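Alpha-acetolactate decarboxylase (Bacillus subtilis subsp. subtilis str. 168, PDB 5XNE) catalyses the decarboxylation of (2S)-2-acetolactate to (R)-acetoin and carbon dioxide, a step on the way from pyruvate to (R,R)-butane-2,3-diol. Local coordinates at residues Tyr133-Met136 with Val137-Val140; Met10-Leu14 with Asp15-Asp19. All coordinates share one frame; numbering follows the deposited sequence.

Contact 1 (Tyr133-Met136 with Val137-Val140); sequences YVPM and VEAV
Val134 and Pro135 meet Glu138 and Ala139 at the start of a single short helical turn. Pro135 holds the N-cap position, and its carbonyl opens the helix of residues 136-139. Pro135 O takes the NH of Ala139 at 3.0 Å, with the donor in the carbonyl plane. The NH of Glu138 bonds weakly to the same oxygen. One residue further on, Val140 N donates to Met136 O at 3.0 Å.

Two pairs of side chains pack along this turn. Val134 and Glu138 cross at about a right angle. The branch that touches is CG2 of Val134. It lies between the backbone N and the carbonyl carbon of its own residue, and from there it comes within 3.8 Å of Glu138 CB. The same methyl meets Ala139 CB at 4.0 Å, and so touches two successive residues of the turn. The carboxylate of Glu138 leads away from this contact, and its OE1 forms a salt bridge with Lys141.

Met136 and Val140 meet on the buried side. Met136 CG stands anti to the backbone N, chi1 -165°, and the chain runs on fully extended. Val140 CG1 therefore faces it at two points, CG and the terminal methyl. Met136 also packs on Met10 and Leu13 of helix 10-14 and on Arg124 of strand 117-124, with its side chain about 7 Å from the bound zinc ion. Val140 turns both methyls to the carbonyl oxygen that its own NH uses: CG2 lies 3.3 Å from Met136 O, and CG1 3.5 Å from that oxygen.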
ATOM      1  N   TYR B 133     -12.842 -10.056 -20.940  1.00 15.72           N
ATOM      2  CA  TYR B 133     -11.603  -9.297 -20.938  1.00 14.09           C
ATOM      3  C   TYR B 133     -10.379 -10.209 -20.991  1.00 16.33           C
ATOM      4  O   TYR B 133     -10.396 -11.330 -20.473  1.00 19.27           O
ATOM      5  CB  TYR B 133     -11.541  -8.411 -19.692  1.00 12.30           C
ATOM      6  CG  TYR B 133     -12.562  -7.294 -19.648  1.00 10.18           C
ATOM      7  CD1 TYR B 133     -13.010  -6.670 -20.808  1.00 11.01           C
ATOM      8  CD2 TYR B 133     -13.079  -6.857 -18.429  1.00 13.04           C
ATOM      9  CE1 TYR B 133     -13.936  -5.638 -20.763  1.00 10.71           C
ATOM     10  CE2 TYR B 133     -14.006  -5.830 -18.371  1.00 10.21           C
ATOM     11  CZ  TYR B 133     -14.427  -5.214 -19.530  1.00  9.91           C
ATOM     12  OH  TYR B 133     -15.336  -4.180 -19.458  1.00 11.79           O
ATOM     13  N   VAL B 134      -9.321  -9.714 -21.624  1.00 14.95           N
ATOM     14  CA  VAL B 134      -8.019 -10.369 -21.613  1.00 14.85           C
ATOM     15  C   VAL B 134      -7.076  -9.653 -20.640  1.00 13.01           C
ATOM     16  O   VAL B 134      -7.342  -8.508 -20.253  1.00 13.43           O
ATOM     17  CB  VAL B 134      -7.410 -10.404 -23.030  1.00 16.81           C
ATOM     18  CG1 VAL B 134      -8.388 -11.084 -23.985  1.00 19.43           C
ATOM     19  CG2 VAL B 134      -7.068  -8.999 -23.524  1.00 18.16           C
ATOM     20  N   PRO B 135      -5.981 -10.318 -20.225  1.00 16.15           N
ATOM     21  CA  PRO B 135      -5.036  -9.650 -19.322  1.00 14.59           C
ATOM     22  C   PRO B 135      -4.431  -8.411 -19.973  1.00 14.83           C
ATOM     23  O   PRO B 135      -4.388  -8.310 -21.210  1.00 15.51           O
ATOM     24  CB  PRO B 135      -3.965 -10.714 -19.068  1.00 17.67           C
ATOM     25  CG  PRO B 135      -4.654 -12.011 -19.347  1.00 16.91           C
ATOM     26  CD  PRO B 135      -5.601 -11.720 -20.469  1.00 17.17           C
ATOM     27  N   MET B 136      -3.966  -7.477 -19.154  1.00 13.44           N
ATOM     28  CA  MET B 136      -3.528  -6.192 -19.688  1.00 15.00           C
ATOM     29  C   MET B 136      -2.329  -6.300 -20.624  1.00 15.29           C
ATOM     30  O   MET B 136      -2.220  -5.514 -21.557  1.00 15.77           O
ATOM     31  CB  MET B 136      -3.203  -5.220 -18.557  1.00 13.97           C
ATOM     32  CG  MET B 136      -3.109  -3.793 -19.050  1.00 17.12           C
ATOM     33  SD  MET B 136      -2.917  -2.626 -17.696  1.00 20.37           S
ATOM     34  CE  MET B 136      -2.668  -1.100 -18.628  1.00 18.01           C
ATOM     35  N   VAL B 137      -1.449  -7.270 -20.386  1.00 14.53           N
ATOM     36  CA  VAL B 137      -0.298  -7.468 -21.270  1.00 19.21           C
ATOM     37  C   VAL B 137      -0.767  -7.748 -22.697  1.00 21.05           C
ATOM     38  O   VAL B 137      -0.153  -7.287 -23.664  1.00 24.77           O
ATOM     39  CB  VAL B 137       0.609  -8.611 -20.767  1.00 19.85           C
ATOM     40  CG1 VAL B 137       1.555  -9.086 -21.872  1.00 26.81           C
ATOM     41  CG2 VAL B 137       1.405  -8.147 -19.560  1.00 20.77           C
ATOM     42  N   GLU B 138      -1.883  -8.458 -22.829  1.00 20.38           N
ATOM     43  CA  GLU B 138      -2.460  -8.713 -24.148  1.00 20.19           C
ATOM     44  C   GLU B 138      -3.227  -7.508 -24.661  1.00 20.17           C
ATOM     45  O   GLU B 138      -3.173  -7.186 -25.849  1.00 21.53           O
ATOM     46  CB  GLU B 138      -3.385  -9.937 -24.109  1.00 21.14           C
ATOM     47  CG  GLU B 138      -2.700 -11.206 -23.633  1.00 27.52           C
ATOM     48  CD  GLU B 138      -1.429 -11.527 -24.412  1.00 33.74           C
ATOM     49  OE1 GLU B 138      -1.380 -11.246 -25.633  1.00 32.85           O
ATOM     50  OE2 GLU B 138      -0.479 -12.063 -23.796  1.00 35.25           O
ATOM     51  N   ALA B 139      -3.947  -6.842 -23.763  1.00 18.24           N
ATOM     52  CA  ALA B 139      -4.814  -5.743 -24.155  1.00 17.53           C
ATOM     53  C   ALA B 139      -4.037  -4.549 -24.724  1.00 20.03           C
ATOM     54  O   ALA B 139      -4.554  -3.829 -25.581  1.00 23.24           O
ATOM     55  CB  ALA B 139      -5.673  -5.296 -22.967  1.00 18.14           C
ATOM     56  N   VAL B 140      -2.804  -4.334 -24.265  1.00 17.77           N
ATOM     57  CA  VAL B 140      -2.058  -3.151 -24.706  1.00 20.88           C
ATOM     58  C   VAL B 140      -1.280  -3.369 -25.999  1.00 22.34           C
ATOM     59  O   VAL B 140      -0.792  -2.410 -26.589  1.00 22.74           O
ATOM     60  CB  VAL B 140      -1.062  -2.657 -23.638  1.00 18.98           C
ATOM     61  CG1 VAL B 140      -1.803  -2.187 -22.382  1.00 20.43           C
ATOM     62  CG2 VAL B 140      -0.039  -3.731 -23.316  1.00 22.02           C
TER

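Contact 2 (Met10-Leu14 with Asp15-Asp19)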
ATOM      1  N   MET B  10      -2.875  -1.880  -9.342  1.00  7.59           N
ATOM      2  CA  MET B  10      -2.377  -2.132 -10.680  1.00  9.29           C
ATOM      3  C   MET B  10      -2.423  -3.623 -10.992  1.00  9.57           C
ATOM      4  O   MET B  10      -2.700  -4.013 -12.124  1.00 10.23           O
ATOM      5  CB  MET B  10      -0.944  -1.599 -10.840  1.00 10.63           C
ATOM      6  CG  MET B  10      -0.391  -1.757 -12.234  1.00 14.22           C
ATOM      7  SD  MET B  10      -1.307  -0.745 -13.416  1.00 17.50           S
ATOM      8  CE  MET B  10      -0.567  -1.271 -14.956  1.00 19.15           C
ATOM      9  N   THR B  11      -2.186  -4.457  -9.988  1.00 10.02           N
ATOM     10  CA  THR B  11      -2.217  -5.890 -10.265  1.00 11.63           C
ATOM     11  C   THR B  11      -3.627  -6.389 -10.605  1.00 10.29           C
ATOM     12  O   THR B  11      -3.763  -7.376 -11.339  1.00 11.78           O
ATOM     13  CB  THR B  11      -1.659  -6.697  -9.111  1.00 11.52           C
ATOM     14  OG1 THR B  11      -2.390  -6.400  -7.918  1.00 10.56           O
ATOM     15  CG2 THR B  11      -0.159  -6.382  -8.923  1.00 14.43           C
ATOM     16  N   SER B  12      -4.672  -5.723 -10.110  1.00  9.09           N
ATOM     17  CA  SER B  12      -6.033  -6.087 -10.529  1.00  9.57           C
ATOM     18  C   SER B  12      -6.256  -5.718 -11.990  1.00  9.94           C
ATOM     19  O   SER B  12      -6.879  -6.483 -12.755  1.00  8.93           O
ATOM     20  CB  SER B  12      -7.087  -5.429  -9.621  1.00  9.73           C
ATOM     21  OG  SER B  12      -8.417  -5.839  -9.967  1.00 14.13           O
ATOM     22  N   LEU B  13      -5.737  -4.561 -12.397  1.00  8.16           N
ATOM     23  CA  LEU B  13      -5.788  -4.176 -13.793  1.00  8.51           C
ATOM     24  C   LEU B  13      -5.031  -5.190 -14.672  1.00 11.36           C
ATOM     25  O   LEU B  13      -5.525  -5.594 -15.730  1.00 11.37           O
ATOM     26  CB  LEU B  13      -5.220  -2.761 -13.973  1.00 11.46           C
ATOM     27  CG  LEU B  13      -5.809  -1.880 -15.067  1.00 15.59           C
ATOM     28  CD1 LEU B  13      -7.298  -1.587 -14.858  1.00 10.08           C
ATOM     29  CD2 LEU B  13      -4.993  -0.595 -15.189  1.00 11.40           C
ATOM     30  N   LEU B  14      -3.858  -5.633 -14.217  1.00 10.80           N
ATOM     31  CA  LEU B  14      -3.085  -6.629 -14.956  1.00 11.48           C
ATOM     32  C   LEU B  14      -3.911  -7.882 -15.220  1.00 14.06           C
ATOM     33  O   LEU B  14      -3.818  -8.471 -16.297  1.00 13.57           O
ATOM     34  CB  LEU B  14      -1.814  -7.010 -14.196  1.00 13.23           C
ATOM     35  CG  LEU B  14      -0.661  -6.014 -14.121  1.00 16.64           C
ATOM     36  CD1 LEU B  14       0.500  -6.651 -13.353  1.00 17.64           C
ATOM     37  CD2 LEU B  14      -0.224  -5.565 -15.514  1.00 13.94           C
ATOM     38  N   ASP B  15      -4.731  -8.261 -14.239  1.00 10.71           N
ATOM     39  CA  ASP B  15      -5.540  -9.480 -14.321  1.00 12.97           C
ATOM     40  C   ASP B  15      -6.800  -9.298 -15.180  1.00 13.09           C
ATOM     41  O   ASP B  15      -7.616 -10.212 -15.300  1.00 14.13           O
ATOM     42  CB  ASP B  15      -5.934  -9.948 -12.917  1.00 13.45           C
ATOM     43  CG  ASP B  15      -6.536 -11.354 -12.911  1.00 15.19           C
ATOM     44  OD1 ASP B  15      -5.959 -12.248 -13.564  1.00 18.69           O
ATOM     45  OD2 ASP B  15      -7.590 -11.556 -12.274  1.00 16.00           O
ATOM     46  N   GLY B  16      -6.969  -8.119 -15.770  1.00 11.39           N
ATOM     47  CA  GLY B  16      -8.074  -7.900 -16.686  1.00 12.01           C
ATOM     48  C   GLY B  16      -9.359  -7.466 -16.012  1.00 11.61           C
ATOM     49  O   GLY B  16     -10.442  -7.558 -16.590  1.00 13.26           O
ATOM     50  N   VAL B  17      -9.251  -6.981 -14.784  1.00 10.78           N
ATOM     51  CA  VAL B  17     -10.407  -6.434 -14.098  1.00  9.81           C
ATOM     52  C   VAL B  17     -10.519  -4.981 -14.530  1.00 10.80           C
ATOM     53  O   VAL B  17      -9.909  -4.092 -13.939  1.00 11.64           O
ATOM     54  CB  VAL B  17     -10.281  -6.559 -12.578  1.00 10.87           C
ATOM     55  CG1 VAL B  17     -11.448  -5.896 -11.872  1.00 12.55           C
ATOM     56  CG2 VAL B  17     -10.193  -8.035 -12.190  1.00 14.53           C
ATOM     57  N   TYR B  18     -11.281  -4.744 -15.585  1.00  9.16           N
ATOM     58  CA  TYR B  18     -11.360  -3.396 -16.148  1.00  8.41           C
ATOM     59  C   TYR B  18     -12.599  -2.630 -15.722  1.00  9.76           C
ATOM     60  O   TYR B  18     -12.763  -1.474 -16.099  1.00  8.89           O
ATOM     61  CB  TYR B  18     -11.303  -3.452 -17.675  1.00  9.53           C
ATOM     62  CG  TYR B  18     -10.060  -4.118 -18.211  1.00  9.90           C
ATOM     63  CD1 TYR B  18      -8.831  -3.965 -17.573  1.00  9.60           C
ATOM     64  CD2 TYR B  18     -10.111  -4.923 -19.344  1.00 10.59           C
ATOM     65  CE1 TYR B  18      -7.679  -4.586 -18.062  1.00 11.51           C
ATOM     66  CE2 TYR B  18      -8.973  -5.544 -19.835  1.00 10.83           C
ATOM     67  CZ  TYR B  18      -7.764  -5.381 -19.192  1.00 11.15           C
ATOM     68  OH  TYR B  18      -6.639  -6.001 -19.676  1.00 13.23           O
ATOM     69  N   ASP B  19     -13.466  -3.257 -14.939  1.00  8.77           N
ATOM     70  CA  ASP B  19     -14.693  -2.602 -14.492  1.00  8.78           C
ATOM     71  C   ASP B  19     -14.633  -2.368 -12.988  1.00 10.33           C
ATOM     72  O   ASP B  19     -14.655  -3.326 -12.219  1.00 11.38           O
ATOM     73  CB  ASP B  19     -15.925  -3.450 -14.840  1.00 11.81           C
ATOM     74  CG  ASP B  19     -16.222  -3.498 -16.338  1.00 14.02           C
ATOM     75  OD1 ASP B  19     -15.423  -2.995 -17.155  1.00 13.64           O
ATOM     76  OD2 ASP B  19     -17.274  -4.059 -16.686  1.00 19.06           O
TER
HETATM   77  O   HOH W   1      -9.019  -3.628 -11.504  1.00 13.18           O
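Tyr18 folds back against Leu13 just past the end of helix 10-14, where the chain leaves the helix through a Schellman motif. Gly16 makes the turn with positive phi (87°). Its NH binds Leu13 O at 2.9 Å, coming from above the carbonyl plane. Val17 N reaches Ser12 O at 3.2 Å, the longer of the two bonds back into the last turn. A CB at Gly16 would be jammed against the carbonyl oxygen of Asp15.

The Tyr18 side chain runs back toward the helix. From CB, the ring is set anti to the carbonyl carbon, chi1 -58°. CD1 meets Leu13 CD1 at 3.9 Å, and this methyl lies at the ring edge, in plane. CE1 comes to 3.3 Å from Leu13 O. One ring face carries Gly16 CA, 3.5 Å above the plane and offset toward the rim. At the tip, OH makes a weak hydrogen bond to Val134 O. A leucine here would probably leave Val134 O without this hydroxyl and uncover Gly16 CA, which the flat ring now overlies.

On another side of the turn, Ser12 OG lies 3.3 Å from Val17 CB. A water bridges this hydroxyl and Val17 O, and it donates to the carbonyl.

Asp15 OD2 accepts a hydrogen bond from Asn219 N. Leu14 packs on Ile229 of helix 225-232, and Ser12 on Phe215 of helix 213-217. Thr11 touches Tyr163 of the second subunit. Tyr18 itself lies against Met136 and Ala139 of helix 136-139.

In the fold
Contacts 1 and 2 sit at opposite ends of two short helices: contact 1 at the start of helix 136-139, contact 2 at the end of helix 10-14. Their centres are 9 Å apart, and both come near the zinc ion. Both rest on backbone bonds at a helix end; contact 2 is buried and adds a bridging water and an aromatic ring, while contact 1 adds aliphatic contacts. Contact 1 is only partly buried: Val134, Pro135 and Glu138 are exposed, while Met136 and Val140 face inward. The two are joined directly. Tyr133 OH is hydrogen-bonded to Asp19 OD1, the rings of Tyr133 and Tyr18 meet, and the backbones of Met136 and Leu14 are hydrogen-bonded.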